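Local coordinates for flavin prenyltransferase UbiX (Methanocaldococcus jannaschii, PDB 6M8V), which makes the prenylated FMN cofactor used by UbiD decarboxylases, joining a dimethylallyl group from dimethylallyl phosphate to the flavin N5 and C6 atoms, at the interface of chains A and B. Residues are numbered along the deposited sequence; one frame, centred on the assembly and turned at random. Chains: chain A/B, Flavin prenyltransferase UbiX.

The interface of chains A and B. Residues chain A 86-87, 90, 94, 125, 127, 130-131; chain B 92-96, 106, 109, 134-135, 138.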
loop_
_atom_site.group_PDB
_atom_site.type_symbol
_atom_site.label_atom_id
_atom_site.label_comp_id
_atom_site.label_asym_id
_atom_site.label_seq_id
_atom_site.Cartn_x
_atom_site.Cartn_y
_atom_site.Cartn_z
ATOM N N MET A 86 11.605 13.904 -19.132
ATOM C CA MET A 86 11.411 12.885 -18.102
ATOM C C MET A 86 12.201 13.235 -16.851
ATOM O O MET A 86 11.746 12.980 -15.729
ATOM C CB MET A 86 11.804 11.503 -18.625
ATOM C CG MET A 86 10.937 10.968 -19.771
ATOM S SD MET A 86 9.156 11.017 -19.498
ATOM C CE MET A 86 8.691 12.610 -20.182
ATOM N N LYS A 87 13.364 13.853 -17.037
ATOM C CA LYS A 87 14.161 14.344 -15.921
ATOM C C LYS A 87 13.384 15.356 -15.085
ATOM O O LYS A 87 13.371 15.285 -13.853
ATOM C CB LYS A 87 15.453 14.956 -16.468
ATOM C CG LYS A 87 16.343 15.605 -15.440
ATOM C CD LYS A 87 16.450 17.088 -15.671
ATOM C CE LYS A 87 17.604 17.671 -14.874
ATOM N NZ LYS A 87 17.526 19.151 -14.835
ATOM N N SER A 90 10.448 13.784 -13.260
ATOM C CA SER A 90 10.932 13.134 -12.048
ATOM C C SER A 90 11.168 14.147 -10.935
ATOM O O SER A 90 10.731 13.948 -9.795
ATOM C CB SER A 90 12.215 12.362 -12.357
ATOM O OG SER A 90 12.924 12.052 -11.171
ATOM N N ASN A 94 9.199 14.338 -7.287
ATOM C CA ASN A 94 9.934 14.054 -6.060
ATOM C C ASN A 94 10.333 15.308 -5.294
ATOM O O ASN A 94 10.921 15.192 -4.214
ATOM C CB ASN A 94 11.177 13.213 -6.365
ATOM C CG ASN A 94 10.826 11.767 -6.729
ATOM O OD1 ASN A 94 10.454 10.986 -5.867
ATOM N ND2 ASN A 94 10.955 11.414 -8.002
ATOM N N ASN A 125 7.778 4.375 -19.547
ATOM C CA ASN A 125 7.997 3.254 -18.647
ATOM C C ASN A 125 7.219 3.490 -17.352
ATOM O O ASN A 125 6.538 4.502 -17.185
ATOM C CB ASN A 125 9.494 3.024 -18.391
ATOM C CG ASN A 125 10.181 4.187 -17.686
ATOM O OD1 ASN A 125 9.602 4.863 -16.828
ATOM N ND2 ASN A 125 11.447 4.406 -18.034
ATOM N N ILE A 127 8.251 4.195 -14.406
ATOM C CA ILE A 127 8.721 5.322 -13.612
ATOM C C ILE A 127 8.048 6.608 -14.072
ATOM O O ILE A 127 7.552 7.397 -13.256
ATOM C CB ILE A 127 10.256 5.413 -13.683
ATOM C CG1 ILE A 127 10.864 4.102 -13.164
ATOM C CG2 ILE A 127 10.755 6.588 -12.865
ATOM C CD1 ILE A 127 12.371 4.033 -13.225
ATOM N N GLU A 130 4.308 6.428 -12.974
ATOM C CA GLU A 130 4.084 6.662 -11.551
ATOM C C GLU A 130 4.364 8.114 -11.174
ATOM O O GLU A 130 3.689 8.677 -10.301
ATOM C CB GLU A 130 4.944 5.714 -10.719
ATOM C CG GLU A 130 4.462 5.560 -9.282
ATOM C CD GLU A 130 5.089 6.576 -8.342
ATOM O OE1 GLU A 130 6.277 6.908 -8.537
ATOM O OE2 GLU A 130 4.397 7.039 -7.407
ATOM N N ASN A 131 5.361 8.735 -11.799
ATOM C CA ASN A 131 5.617 10.147 -11.523
ATOM C C ASN A 131 4.447 11.004 -11.987
ATOM O O ASN A 131 4.037 11.937 -11.291
ATOM C CB ASN A 131 6.926 10.590 -12.189
ATOM C CG ASN A 131 8.157 10.055 -11.472
ATOM O OD1 ASN A 131 8.089 9.697 -10.300
ATOM N ND2 ASN A 131 9.291 10.012 -12.171
ATOM N N ILE B 92 18.325 6.476 -11.244
ATOM C CA ILE B 92 17.685 5.483 -12.106
ATOM C C ILE B 92 16.316 5.096 -11.555
ATOM O O ILE B 92 15.323 5.046 -12.290
ATOM C CB ILE B 92 18.592 4.251 -12.275
ATOM C CG1 ILE B 92 19.930 4.641 -12.919
ATOM C CG2 ILE B 92 17.903 3.202 -13.126
ATOM C CD1 ILE B 92 20.960 3.527 -12.865
ATOM N N ALA B 93 16.241 4.820 -10.252
ATOM C CA ALA B 93 14.976 4.376 -9.670
ATOM C C ALA B 93 13.894 5.448 -9.757
ATOM O O ALA B 93 12.706 5.122 -9.866
ATOM C CB ALA B 93 15.186 3.950 -8.214
ATOM N N ASN B 94 14.274 6.724 -9.713
ATOM C CA ASN B 94 13.303 7.812 -9.742
ATOM C C ASN B 94 13.187 8.476 -11.108
ATOM O O ASN B 94 12.362 9.382 -11.268
ATOM C CB ASN B 94 13.643 8.860 -8.680
ATOM C CG ASN B 94 13.350 8.367 -7.260
ATOM O OD1 ASN B 94 12.199 8.275 -6.864
ATOM N ND2 ASN B 94 14.392 8.062 -6.497
ATOM N N GLY B 95 13.974 8.046 -12.089
ATOM C CA GLY B 95 13.849 8.581 -13.429
ATOM C C GLY B 95 14.510 9.922 -13.668
ATOM O O GLY B 95 14.176 10.598 -14.645
ATOM N N TYR B 96 15.445 10.332 -12.808
ATOM C CA TYR B 96 16.049 11.665 -12.892
ATOM C C TYR B 96 17.218 11.606 -13.872
ATOM O O TYR B 96 18.391 11.592 -13.498
ATOM C CB TYR B 96 16.490 12.145 -11.516
ATOM C CG TYR B 96 16.942 13.589 -11.500
ATOM C CD1 TYR B 96 16.076 14.609 -11.875
ATOM C CD2 TYR B 96 18.233 13.931 -11.111
ATOM C CE1 TYR B 96 16.483 15.931 -11.867
ATOM C CE2 TYR B 96 18.651 15.254 -11.097
ATOM C CZ TYR B 96 17.771 16.247 -11.481
ATOM O OH TYR B 96 18.172 17.563 -11.472
ATOM N N ASP B 106 17.101 4.859 -18.398
ATOM C CA ASP B 106 15.672 5.114 -18.557
ATOM C C ASP B 106 15.187 4.651 -19.926
ATOM O O ASP B 106 14.070 4.134 -20.061
ATOM C CB ASP B 106 15.386 6.604 -18.347
ATOM C CG ASP B 106 13.925 6.888 -18.036
ATOM O OD1 ASP B 106 13.344 6.213 -17.151
ATOM O OD2 ASP B 106 13.353 7.800 -18.672
ATOM N N LEU B 109 14.738 0.922 -19.928
ATOM C CA LEU B 109 13.511 0.480 -19.272
ATOM C C LEU B 109 12.293 0.704 -20.164
ATOM O O LEU B 109 11.422 -0.167 -20.255
ATOM C CB LEU B 109 13.343 1.188 -17.922
ATOM C CG LEU B 109 14.324 0.778 -16.808
ATOM C CD1 LEU B 109 14.318 1.764 -15.639
ATOM C CD2 LEU B 109 14.032 -0.633 -16.301
ATOM N N LYS B 134 12.496 -1.526 -6.352
ATOM C CA LYS B 134 11.707 -0.930 -7.425
ATOM C C LYS B 134 12.263 -1.296 -8.797
ATOM O O LYS B 134 11.516 -1.696 -9.697
ATOM C CB LYS B 134 11.653 0.592 -7.259
ATOM C CG LYS B 134 10.806 1.312 -8.318
ATOM C CD LYS B 134 10.676 2.797 -7.993
ATOM C CE LYS B 134 10.087 3.589 -9.141
ATOM N NZ LYS B 134 10.054 5.065 -8.851
ATOM N N LEU B 135 13.582 -1.176 -8.971
ATOM C CA LEU B 135 14.182 -1.442 -10.276
ATOM C C LEU B 135 14.129 -2.925 -10.613
ATOM O O LEU B 135 13.834 -3.296 -11.753
ATOM C CB LEU B 135 15.622 -0.930 -10.301
ATOM C CG LEU B 135 15.712 0.601 -10.338
ATOM C CD1 LEU B 135 17.149 1.093 -10.167
ATOM C CD2 LEU B 135 15.115 1.107 -11.631
ATOM N N LEU B 138 10.849 -3.817 -11.892
ATOM C CA LEU B 138 10.643 -3.385 -13.268
ATOM C C LEU B 138 11.411 -4.225 -14.273
ATOM O O LEU B 138 11.306 -3.969 -15.476
ATOM C CB LEU B 138 11.044 -1.915 -13.433
ATOM C CG LEU B 138 10.201 -0.932 -12.621
ATOM C CD1 LEU B 138 10.496 0.487 -13.050
ATOM C CD2 LEU B 138 8.715 -1.249 -12.746
HETATM O O HOH W 1 8.244 6.741 -10.369
HETATM O O HOH W 2 9.930 8.565 -8.660
#
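In this subunit contact of the UbiX/PAD1 flavoprotein family, helices 86-94 and 126-137 of chain A meet the C-terminal end of helix 86-94 of chain B, with helices 100-110 and 126-137 of chain B alongside; the deposited assembly holds twelve copies, and UbiX-family enzymes commonly form dodecamers, so the contact is probably part of the biological assembly. Hydrogen bonds across centre on the B:Asn94 carbonyl O at that helix end. A:Ser90 OG, anti to its own backbone N (chi1 163°), donates to B:Asn94 O at 2.7 Å, from well above the carbonyl plane. A:Asn131 ND2 adds a longer, fairly straight bond to B:Asn94 O at 3.3 Å, with the acceptor in its amide plane, so two side chains grip one oxygen. Further along, A:Asn125 takes the crowded rotamer between backbone N and carbonyl carbon (chi1 63°) and sends ND2 to B:Asp106 OD1 at 2.8 Å. The bond lies in the amide plane but reaches the carboxylate from above its face, the two planes being 80° apart.

Two linked waters join the subunits. Water 2 bridges A:Asn94 ND2, A:Asn131 OD1 and, at 2.9 Å, B:Asn94 OD1; water 1 touches A:Ile127 O, A:Asn131 OD1 and B:Lys134 NZ. The extended B:Lys134 is steadied by its 2.8 Å bond from NZ to B:Ala93 O and, if protonated, would probably help polarise water 1. The side chains of A:Asn94 and B:Asn94 cross obliquely, their amide planes almost perpendicular, and A:Asn94 ND2 also bonds back to A:Ser90 O. An alanine at A:Asn94 would lose both the bond to water 2 and this tie to A:Ser90, and would probably loosen the water bridge to B:Asn94.

Apolar packing is led by A:Ile127, which buries 115 Å². Its CG1 meets B:Leu138 CD1 at 3.6 Å, CD1 sits against B:Leu109 CD1 and near the carbonyl oxygens of B:Ile92 and B:Ala93, and CG2 lies over B:Gly95 CA. At the other end, A:Lys87, a residue of the FMN site, runs alongside B:Tyr96, its CG 3.6 Å from ring atom CE1.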